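Local coordinates for putative uncharacterized protein (Pyrococcus furiosus, PDB 3VR0) that probably acts as a proteasome activator, being an archaeal homologue of proteasome assembly chaperones, at residues 29-40 with 100-110; 168-179 with 226-234. All blocks are in the same frame, centred on the assembly; numbering follows the deposited sequence.

Overall arrangement
Both contacts belong to one PAC2-family fold built on a mixed nine-stranded sheet. Contact 1 joins two parallel strands, 34-37 and 102-107, inside that sheet. Contact 2 packs helix 221-235 against the end of helix 164-172 and the chain leading into strand 179-181, outermost in this chain's sheet. Contact 1 closes along the chain before contact 2 opens. Their centres are 18 Å apart, and their nearest atoms come to about 4 Å without touching. Helix 221-235 packs over strands 137-145 and 206-214, so contact 2 is a layer on the sheet that contact 1 helps build. Leu53 of helix 45-57 touches both contacts. Glu137 also serves both, through Arg100 and Tyr168.

Contact 1 of 2, residues 29-40 with 100-110; sequences DIYDPIFIEGLP and RDLIIVTGDTQ
Two parallel strands in the interior of the central PAC2-family sheet meet here, with Ile34 to Glu37 paired to Leu102 to Val105. Ile34 N bonds to Asp101 O, and Ile34 O accepts from Ile103 N. The ladder continues through Ile36 N to Ile103 O, short at 2.6 Å, then Val105 N to Ile36 O and Gly38 N to Val105 O. Near the end of strand 102-107, Thr106 OG1 donates to Gly38 O. Gln110 NE2 reaches Pro40 O in the plane of its amide, at 2.8 Å. The Gln110 side chain lies about 3 Å from a bound gold ion.

The other end is held by two charged side chains. Asp101 OD2 takes the Tyr31 N-H on its anti lone pair, at 2.7 Å. Arg100 folds back through bends at chi2 and chi3. This brings NE and NH2 side-on to a single atom, Asp32 O, with NE at 3.0 Å and that oxygen in the guanidinium plane. Asp32 OD2 lies over one guanidinium face, and Asp32 OD1 makes a long salt bridge to Arg100 NH2, 3.5 Å; the stronger partner of this carboxylate is Arg136. Ile34 CG1 packs on the opposite face. Glu137 pairs with Arg100 NH1.

Phe35 CG stands anti to its backbone N (chi1 -177°), which swings the ring toward the second strand. There CE1 meets Val105 CG1 at 3.6 Å, while Ile103 O sits at the ring edge. Ile103 also packs on Ile30 and Pro33. On the opposite side of the sheet, Ile36 CD1 touches Leu102 CD2.

Strand 137-145 flanks 34-37 on its other side, and 87-92 flanks 102-107. Helix 45-57 packs on Ile36 and Ile104, and helix 192-202 on Phe35 and Glu37.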
loop_
_atom_site.group_PDB
_atom_site.type_symbol
_atom_site.label_atom_id
_atom_site.label_comp_id
_atom_site.label_asym_id
_atom_site.label_seq_id
_atom_site.Cartn_x
_atom_site.Cartn_y
_atom_site.Cartn_z
ATOM N N ASP C 29 -14.257 35.683 -9.373
ATOM C CA ASP C 29 -15.068 36.170 -10.456
ATOM C C ASP C 29 -14.321 35.841 -11.732
ATOM O O ASP C 29 -13.723 36.737 -12.386
ATOM C CB ASP C 29 -15.275 37.698 -10.296
ATOM C CG ASP C 29 -16.083 38.286 -11.444
ATOM O OD1 ASP C 29 -16.764 37.499 -12.105
ATOM O OD2 ASP C 29 -16.042 39.515 -11.665
ATOM N N ILE C 30 -14.329 34.558 -12.103
ATOM C CA ILE C 30 -13.570 34.167 -13.274
ATOM C C ILE C 30 -14.414 33.313 -14.110
ATOM O O ILE C 30 -15.329 32.692 -13.605
ATOM C CB ILE C 30 -12.262 33.415 -12.928
ATOM C CG1 ILE C 30 -12.510 32.055 -12.172
ATOM C CG2 ILE C 30 -11.349 34.371 -12.225
ATOM C CD1 ILE C 30 -11.194 31.465 -11.530
ATOM N N TYR C 31 -14.131 33.257 -15.394
ATOM C CA TYR C 31 -14.863 32.311 -16.187
ATOM C C TYR C 31 -14.090 31.686 -17.325
ATOM O O TYR C 31 -13.259 32.319 -17.950
ATOM C CB TYR C 31 -16.175 32.907 -16.720
ATOM C CG TYR C 31 -17.049 31.763 -17.204
ATOM C CD1 TYR C 31 -17.248 30.641 -16.370
ATOM C CD2 TYR C 31 -17.595 31.751 -18.519
ATOM C CE1 TYR C 31 -18.013 29.565 -16.782
ATOM C CE2 TYR C 31 -18.366 30.641 -18.959
ATOM C CZ TYR C 31 -18.558 29.555 -18.066
ATOM O OH TYR C 31 -19.297 28.451 -18.419
ATOM N N ASP C 32 -14.400 30.414 -17.572
ATOM C CA ASP C 32 -13.756 29.617 -18.599
ATOM C C ASP C 32 -12.241 29.753 -18.461
ATOM O O ASP C 32 -11.575 29.942 -19.450
ATOM C CB ASP C 32 -14.195 30.097 -20.003
ATOM C CG ASP C 32 -13.774 29.141 -21.113
ATOM O OD1 ASP C 32 -13.506 27.956 -20.826
ATOM O OD2 ASP C 32 -13.716 29.570 -22.291
ATOM N N PRO C 33 -11.708 29.658 -17.233
ATOM C CA PRO C 33 -10.281 29.868 -17.117
ATOM C C PRO C 33 -9.454 28.719 -17.699
ATOM O O PRO C 33 -9.979 27.612 -18.003
ATOM C CB PRO C 33 -10.076 29.986 -15.617
ATOM C CG PRO C 33 -11.206 29.166 -15.019
ATOM C CD PRO C 33 -12.330 29.258 -15.950
ATOM N N ILE C 34 -8.174 28.977 -17.910
ATOM C CA ILE C 34 -7.270 27.898 -18.263
ATOM C C ILE C 34 -6.672 27.468 -16.927
ATOM O O ILE C 34 -6.302 28.329 -16.114
ATOM C CB ILE C 34 -6.199 28.336 -19.303
ATOM C CG1 ILE C 34 -6.867 28.624 -20.684
ATOM C CG2 ILE C 34 -5.076 27.257 -19.446
ATOM C CD1 ILE C 34 -5.960 29.341 -21.691
ATOM N N PHE C 35 -6.640 26.148 -16.693
ATOM C CA PHE C 35 -6.002 25.571 -15.509
ATOM C C PHE C 35 -4.526 25.283 -15.754
ATOM O O PHE C 35 -4.179 24.447 -16.565
ATOM C CB PHE C 35 -6.766 24.278 -15.148
ATOM C CG PHE C 35 -6.282 23.567 -13.899
ATOM C CD1 PHE C 35 -5.726 24.257 -12.849
ATOM C CD2 PHE C 35 -6.475 22.168 -13.760
ATOM C CE1 PHE C 35 -5.303 23.597 -11.690
ATOM C CE2 PHE C 35 -6.039 21.505 -12.596
ATOM C CZ PHE C 35 -5.461 22.211 -11.572
ATOM N N ILE C 36 -3.646 25.905 -15.008
ATOM C CA ILE C 36 -2.247 25.701 -15.197
ATOM C C ILE C 36 -1.616 24.977 -14.005
ATOM O O ILE C 36 -1.810 25.402 -12.850
ATOM C CB ILE C 36 -1.503 27.039 -15.367
ATOM C CG1 ILE C 36 -2.099 27.831 -16.538
ATOM C CG2 ILE C 36 0.018 26.798 -15.687
ATOM C CD1 ILE C 36 -1.403 29.144 -16.734
ATOM N N GLU C 37 -0.840 23.906 -14.292
ATOM C CA GLU C 37 -0.246 23.065 -13.213
ATOM C C GLU C 37 1.278 23.126 -13.172
ATOM O O GLU C 37 1.947 22.857 -14.175
ATOM C CB GLU C 37 -0.713 21.612 -13.302
ATOM C CG GLU C 37 0.014 20.668 -12.299
ATOM C CD GLU C 37 1.313 20.103 -12.856
ATOM O OE1 GLU C 37 1.411 19.990 -14.080
ATOM O OE2 GLU C 37 2.276 19.830 -12.102
ATOM N N GLY C 38 1.802 23.495 -12.018
ATOM C CA GLY C 38 3.240 23.477 -11.750
ATOM C C GLY C 38 3.523 22.932 -10.356
ATOM O O GLY C 38 3.944 23.652 -9.452
ATOM N N LEU C 39 3.285 21.637 -10.185
ATOM C CA LEU C 39 3.583 20.953 -8.941
ATOM C C LEU C 39 5.069 20.480 -8.936
ATOM O O LEU C 39 5.703 20.483 -9.977
ATOM C CB LEU C 39 2.632 19.781 -8.826
ATOM C CG LEU C 39 1.195 20.272 -8.535
ATOM C CD1 LEU C 39 0.196 19.171 -8.802
ATOM C CD2 LEU C 39 1.097 20.750 -7.093
ATOM N N PRO C 40 5.609 20.064 -7.770
ATOM C CA PRO C 40 6.999 19.573 -7.777
ATOM C C PRO C 40 7.162 18.371 -8.654
ATOM O O PRO C 40 6.245 17.576 -8.775
ATOM C CB PRO C 40 7.261 19.217 -6.320
ATOM C CG PRO C 40 6.344 20.122 -5.587
ATOM C CD PRO C 40 5.087 20.123 -6.400
ATOM N N ARG C 100 -7.288 35.024 -21.315
ATOM C CA ARG C 100 -8.148 34.129 -20.522
ATOM C C ARG C 100 -7.842 34.356 -19.064
ATOM O O ARG C 100 -6.731 34.716 -18.725
ATOM C CB ARG C 100 -7.969 32.657 -20.936
ATOM C CG ARG C 100 -8.412 32.378 -22.393
ATOM C CD ARG C 100 -9.876 32.059 -22.516
ATOM N NE ARG C 100 -10.184 30.740 -21.961
ATOM C CZ ARG C 100 -9.905 29.571 -22.548
ATOM N NH1 ARG C 100 -9.306 29.498 -23.747
ATOM N NH2 ARG C 100 -10.242 28.450 -21.935
ATOM N N ASP C 101 -8.854 34.267 -18.224
ATOM C CA ASP C 101 -8.644 34.050 -16.802
ATOM C C ASP C 101 -7.809 32.732 -16.537
ATOM O O ASP C 101 -7.877 31.760 -17.347
ATOM C CB ASP C 101 -10.002 33.876 -16.142
ATOM C CG ASP C 101 -10.889 35.159 -16.207
ATOM O OD1 ASP C 101 -10.366 36.284 -16.441
ATOM O OD2 ASP C 101 -12.112 35.001 -16.050
ATOM N N LEU C 102 -7.087 32.709 -15.397
ATOM C CA LEU C 102 -6.246 31.564 -15.019
ATOM C C LEU C 102 -6.568 31.052 -13.642
ATOM O O LEU C 102 -6.893 31.841 -12.741
ATOM C CB LEU C 102 -4.746 31.889 -15.069
ATOM C CG LEU C 102 -4.330 32.487 -16.437
ATOM C CD1 LEU C 102 -2.902 32.995 -16.422
ATOM C CD2 LEU C 102 -4.579 31.467 -17.576
ATOM N N ILE C 103 -6.456 29.721 -13.502
ATOM C CA ILE C 103 -6.229 29.071 -12.205
ATOM C C ILE C 103 -4.863 28.359 -12.287
ATOM O O ILE C 103 -4.586 27.604 -13.258
ATOM C CB ILE C 103 -7.337 28.012 -11.903
ATOM C CG1 ILE C 103 -8.723 28.663 -11.937
ATOM C CG2 ILE C 103 -7.058 27.229 -10.523
ATOM C CD1 ILE C 103 -9.864 27.692 -11.733
ATOM N N ILE C 104 -4.044 28.566 -11.258
ATOM C CA ILE C 104 -2.731 28.021 -11.236
ATOM C C ILE C 104 -2.576 27.245 -9.937
ATOM O O ILE C 104 -2.855 27.762 -8.877
ATOM C CB ILE C 104 -1.622 29.122 -11.342
ATOM C CG1 ILE C 104 -1.814 29.959 -12.603
ATOM C CG2 ILE C 104 -0.193 28.455 -11.316
ATOM C CD1 ILE C 104 -1.050 31.324 -12.562
ATOM N N VAL C 105 -2.178 25.982 -10.032
ATOM C CA VAL C 105 -1.944 25.203 -8.817
ATOM C C VAL C 105 -0.450 24.958 -8.690
ATOM O O VAL C 105 0.222 24.690 -9.683
ATOM C CB VAL C 105 -2.711 23.832 -8.811
ATOM C CG1 VAL C 105 -2.263 22.904 -9.967
ATOM C CG2 VAL C 105 -2.555 23.116 -7.481
ATOM N N THR C 106 0.046 25.068 -7.472
ATOM C CA THR C 106 1.376 24.608 -7.106
ATOM C C THR C 106 1.307 24.042 -5.676
ATOM O O THR C 106 0.236 23.917 -5.098
ATOM C CB THR C 106 2.454 25.749 -7.265
ATOM O OG1 THR C 106 3.769 25.189 -7.178
ATOM C CG2 THR C 106 2.338 26.867 -6.206
ATOM N N GLY C 107 2.434 23.707 -5.083
ATOM C CA GLY C 107 2.397 23.184 -3.734
ATOM C C GLY C 107 3.661 22.497 -3.283
ATOM O O GLY C 107 4.687 22.509 -3.981
ATOM N N ASP C 108 3.612 21.956 -2.072
ATOM C CA ASP C 108 4.762 21.308 -1.482
ATOM C C ASP C 108 5.164 19.984 -2.199
ATOM O O ASP C 108 6.337 19.621 -2.204
ATOM C CB ASP C 108 4.467 20.965 -0.022
ATOM C CG ASP C 108 4.125 22.185 0.828
ATOM O OD1 ASP C 108 4.886 23.163 0.825
ATOM O OD2 ASP C 108 3.114 22.143 1.552
ATOM N N THR C 109 4.216 19.238 -2.756
ATOM C CA THR C 109 4.506 17.840 -3.030
ATOM C C THR C 109 3.446 17.284 -3.908
ATOM O O THR C 109 2.379 17.913 -4.113
ATOM C CB THR C 109 4.489 16.947 -1.697
ATOM O OG1 THR C 109 4.933 15.606 -1.985
ATOM C CG2 THR C 109 3.080 16.857 -1.071
ATOM N N GLN C 110 3.741 16.110 -4.446
ATOM C CA GLN C 110 2.727 15.276 -5.044
ATOM C C GLN C 110 2.647 14.062 -4.134
ATOM O O GLN C 110 3.449 13.913 -3.208
ATOM C CB GLN C 110 3.116 14.861 -6.472
ATOM C CG GLN C 110 3.284 16.030 -7.455
ATOM C CD GLN C 110 3.155 15.619 -8.928
ATOM O OE1 GLN C 110 2.297 14.818 -9.307
ATOM N NE2 GLN C 110 4.006 16.196 -9.771
HETATM O O HOH W 1 -14.163 37.082 -15.783
HETATM O O HOH W 2 -11.581 33.309 -19.401
#

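Contact 2 of 2, residues 168-179 with 226-234; sequences YKSKLEGCSVEV and AVLSAVTKI
Ile234 is the main bump of this helix-on-helix packing, where residues 226-234 of helix 221-235 cross residues 168-172 of helix 164-172 at 101°. It enters the hollow between Tyr168 and Leu172. Its CG1 meets Leu172 CG at 3.7 Å, and its CD1 lies 3.8 Å from Tyr168 CD2. Its CG2 comes at the edge of the tyrosine ring, whose OH bonds to Glu137. Lys171 CB touches CG1 of the same isoleucine.

Small residues on helix 226-234 make the opposing hollows. Leu172 CD2 settles beside the Ala230 methyl, and Val177 CG2 reaches that methyl from the loop. Val177 CG1 drops onto Ala226 CB at 3.9 Å.

Lys233 curls over the type II turn from Leu172 to Cys175. Its CG is anti to the backbone N (chi1 151°), and the chain bends at each later torsion. CG packs on Cys175 CB, and NZ donates to Glu173 O at 2.9 Å from above the carbonyl plane. With an alanine in place of Lys233, Glu173 O would probably lose this donor and a gap would open beside Cys175. Cys175 SG, 4.2 Å from Ser229 O, is a ligand of a bound gold ion.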
loop_
_atom_site.group_PDB
_atom_site.type_symbol
_atom_site.label_atom_id
_atom_site.label_comp_id
_atom_site.label_asym_id
_atom_site.label_seq_id
_atom_site.Cartn_x
_atom_site.Cartn_y
_atom_site.Cartn_z
ATOM N N TYR C 168 -2.349 24.875 -31.020
ATOM C CA TYR C 168 -1.268 25.399 -30.197
ATOM C C TYR C 168 -0.071 25.792 -31.025
ATOM O O TYR C 168 0.687 26.661 -30.626
ATOM C CB TYR C 168 -0.849 24.449 -29.064
ATOM C CG TYR C 168 -1.910 24.309 -28.016
ATOM C CD1 TYR C 168 -2.669 23.154 -27.924
ATOM C CD2 TYR C 168 -2.172 25.346 -27.136
ATOM C CE1 TYR C 168 -3.666 23.033 -26.987
ATOM C CE2 TYR C 168 -3.162 25.253 -26.212
ATOM C CZ TYR C 168 -3.908 24.099 -26.131
ATOM O OH TYR C 168 -4.876 24.003 -25.189
ATOM N N LYS C 169 0.122 25.131 -32.161
ATOM C CA LYS C 169 1.227 25.537 -33.065
ATOM C C LYS C 169 1.077 26.978 -33.487
ATOM O O LYS C 169 2.034 27.709 -33.433
ATOM C CB LYS C 169 1.331 24.654 -34.302
ATOM C CG LYS C 169 2.383 23.557 -34.175
ATOM C CD LYS C 169 2.384 22.653 -35.416
ATOM C CE LYS C 169 3.371 21.510 -35.279
ATOM N NZ LYS C 169 2.948 20.367 -36.153
ATOM N N SER C 170 -0.141 27.374 -33.856
ATOM C CA SER C 170 -0.454 28.766 -34.254
ATOM C C SER C 170 -0.077 29.732 -33.158
ATOM O O SER C 170 0.653 30.699 -33.399
ATOM C CB SER C 170 -1.938 28.941 -34.525
ATOM O OG SER C 170 -2.382 27.980 -35.442
ATOM N N LYS C 171 -0.564 29.454 -31.948
ATOM C CA LYS C 171 -0.319 30.319 -30.791
ATOM C C LYS C 171 1.151 30.482 -30.548
ATOM O O LYS C 171 1.574 31.530 -30.088
ATOM C CB LYS C 171 -0.961 29.746 -29.523
ATOM C CG LYS C 171 -2.427 29.488 -29.638
ATOM C CD LYS C 171 -3.171 30.753 -29.478
ATOM C CE LYS C 171 -4.663 30.506 -29.468
ATOM N NZ LYS C 171 -5.315 31.848 -29.413
ATOM N N LEU C 172 1.919 29.442 -30.861
ATOM C CA LEU C 172 3.360 29.395 -30.577
ATOM C C LEU C 172 4.254 29.956 -31.702
ATOM O O LEU C 172 5.445 30.190 -31.497
ATOM C CB LEU C 172 3.784 27.954 -30.276
ATOM C CG LEU C 172 3.452 27.395 -28.888
ATOM C CD1 LEU C 172 3.356 25.883 -28.934
ATOM C CD2 LEU C 172 4.495 27.812 -27.903
ATOM N N GLU C 173 3.684 30.130 -32.888
ATOM C CA GLU C 173 4.395 30.718 -34.036
ATOM C C GLU C 173 5.177 31.982 -33.579
ATOM O O GLU C 173 4.589 32.912 -33.015
ATOM C CB GLU C 173 3.358 31.024 -35.125
ATOM C CG GLU C 173 3.866 31.038 -36.566
ATOM C CD GLU C 173 2.928 30.333 -37.575
ATOM O OE1 GLU C 173 1.679 30.272 -37.368
ATOM O OE2 GLU C 173 3.466 29.839 -38.601
ATOM N N GLY C 174 6.505 31.973 -33.737
ATOM C CA GLY C 174 7.346 33.132 -33.375
ATOM C C GLY C 174 7.998 33.119 -31.999
ATOM O O GLY C 174 8.744 34.033 -31.615
ATOM N N CYS C 175 7.720 32.070 -31.242
ATOM C CA CYS C 175 8.259 31.924 -29.919
ATOM C C CYS C 175 9.751 31.673 -30.034
ATOM O O CYS C 175 10.180 30.980 -30.960
ATOM C CB CYS C 175 7.571 30.733 -29.255
ATOM S SG CYS C 175 8.185 30.362 -27.625
ATOM N N SER C 176 10.541 32.229 -29.112
ATOM C CA SER C 176 12.003 31.988 -29.098
ATOM C C SER C 176 12.427 30.526 -28.825
ATOM O O SER C 176 13.333 29.989 -29.491
ATOM C CB SER C 176 12.697 32.924 -28.110
ATOM O OG SER C 176 11.907 33.125 -26.945
ATOM N N VAL C 177 11.766 29.873 -27.869
ATOM C CA VAL C 177 12.115 28.497 -27.485
ATOM C C VAL C 177 11.668 27.490 -28.526
ATOM O O VAL C 177 10.580 27.598 -29.104
ATOM C CB VAL C 177 11.576 28.096 -26.084
ATOM C CG1 VAL C 177 12.056 29.071 -25.036
ATOM C CG2 VAL C 177 10.059 27.972 -26.079
ATOM N N GLU C 178 12.538 26.523 -28.779
ATOM C CA GLU C 178 12.212 25.423 -29.674
ATOM C C GLU C 178 11.206 24.465 -28.973
ATOM O O GLU C 178 11.432 24.036 -27.834
ATOM C CB GLU C 178 13.489 24.685 -30.083
ATOM C CG GLU C 178 13.236 23.573 -31.097
ATOM C CD GLU C 178 14.479 22.796 -31.460
ATOM O OE1 GLU C 178 15.509 22.919 -30.742
ATOM O OE2 GLU C 178 14.422 22.053 -32.463
ATOM N N VAL C 179 10.111 24.152 -29.666
ATOM C CA VAL C 179 9.074 23.290 -29.141
ATOM C C VAL C 179 8.977 22.064 -30.023
ATOM O O VAL C 179 8.526 22.163 -31.176
ATOM C CB VAL C 179 7.666 23.997 -29.087
ATOM C CG1 VAL C 179 6.558 22.992 -28.740
ATOM C CG2 VAL C 179 7.667 25.166 -28.092
ATOM N N ALA C 226 12.274 28.516 -20.047
ATOM C CA ALA C 226 11.887 28.076 -21.374
ATOM C C ALA C 226 10.456 27.569 -21.426
ATOM O O ALA C 226 9.714 27.848 -22.377
ATOM C CB ALA C 226 12.829 27.012 -21.858
ATOM N N VAL C 227 10.065 26.790 -20.417
ATOM C CA VAL C 227 8.688 26.258 -20.380
ATOM C C VAL C 227 7.698 27.427 -20.249
ATOM O O VAL C 227 6.689 27.483 -20.937
ATOM C CB VAL C 227 8.519 25.249 -19.198
ATOM C CG1 VAL C 227 7.046 24.947 -18.943
ATOM C CG2 VAL C 227 9.308 23.935 -19.501
ATOM N N LEU C 228 8.016 28.348 -19.361
ATOM C CA LEU C 228 7.133 29.465 -19.053
ATOM C C LEU C 228 7.037 30.483 -20.208
ATOM O O LEU C 228 5.993 31.152 -20.351
ATOM C CB LEU C 228 7.589 30.173 -17.779
ATOM C CG LEU C 228 6.561 31.225 -17.370
ATOM C CD1 LEU C 228 5.162 30.553 -17.146
ATOM C CD2 LEU C 228 7.048 31.944 -16.167
ATOM N N SER C 229 8.119 30.597 -21.012
ATOM C CA SER C 229 8.085 31.357 -22.275
ATOM C C SER C 229 7.121 30.719 -23.266
ATOM O O SER C 229 6.364 31.407 -23.994
ATOM C CB SER C 229 9.499 31.452 -22.901
ATOM O OG SER C 229 10.392 32.077 -21.990
ATOM N N ALA C 230 7.129 29.388 -23.314
ATOM C CA ALA C 230 6.197 28.740 -24.225
ATOM C C ALA C 230 4.763 28.954 -23.745
ATOM O O ALA C 230 3.893 29.284 -24.542
ATOM C CB ALA C 230 6.509 27.260 -24.395
ATOM N N VAL C 231 4.518 28.751 -22.446
ATOM C CA VAL C 231 3.174 28.908 -21.884
ATOM C C VAL C 231 2.678 30.386 -21.993
ATOM O O VAL C 231 1.635 30.616 -22.552
ATOM C CB VAL C 231 3.140 28.485 -20.417
ATOM C CG1 VAL C 231 1.768 28.893 -19.773
ATOM C CG2 VAL C 231 3.459 27.004 -20.269
ATOM N N THR C 232 3.431 31.359 -21.477
ATOM C CA THR C 232 3.028 32.769 -21.637
ATOM C C THR C 232 2.819 33.144 -23.106
ATOM O O THR C 232 1.839 33.808 -23.481
ATOM C CB THR C 232 3.968 33.741 -20.975
ATOM O OG1 THR C 232 5.299 33.551 -21.479
ATOM C CG2 THR C 232 3.923 33.581 -19.440
ATOM N N LYS C 233 3.655 32.602 -23.980
ATOM C CA LYS C 233 3.412 32.817 -25.406
ATOM C C LYS C 233 2.054 32.285 -25.872
ATOM O O LYS C 233 1.328 32.976 -26.602
ATOM C CB LYS C 233 4.590 32.270 -26.233
ATOM C CG LYS C 233 4.282 31.784 -27.631
ATOM C CD LYS C 233 3.706 32.866 -28.541
ATOM C CE LYS C 233 4.716 33.884 -28.969
ATOM N NZ LYS C 233 4.446 34.159 -30.430
ATOM N N ILE C 234 1.676 31.072 -25.467
ATOM C CA ILE C 234 0.319 30.593 -25.791
ATOM C C ILE C 234 -0.805 31.484 -25.199
ATOM O O ILE C 234 -1.892 31.576 -25.762
ATOM C CB ILE C 234 0.132 29.109 -25.339
ATOM C CG1 ILE C 234 0.861 28.171 -26.292
ATOM C CG2 ILE C 234 -1.298 28.712 -25.293
ATOM C CD1 ILE C 234 1.110 26.784 -25.747
#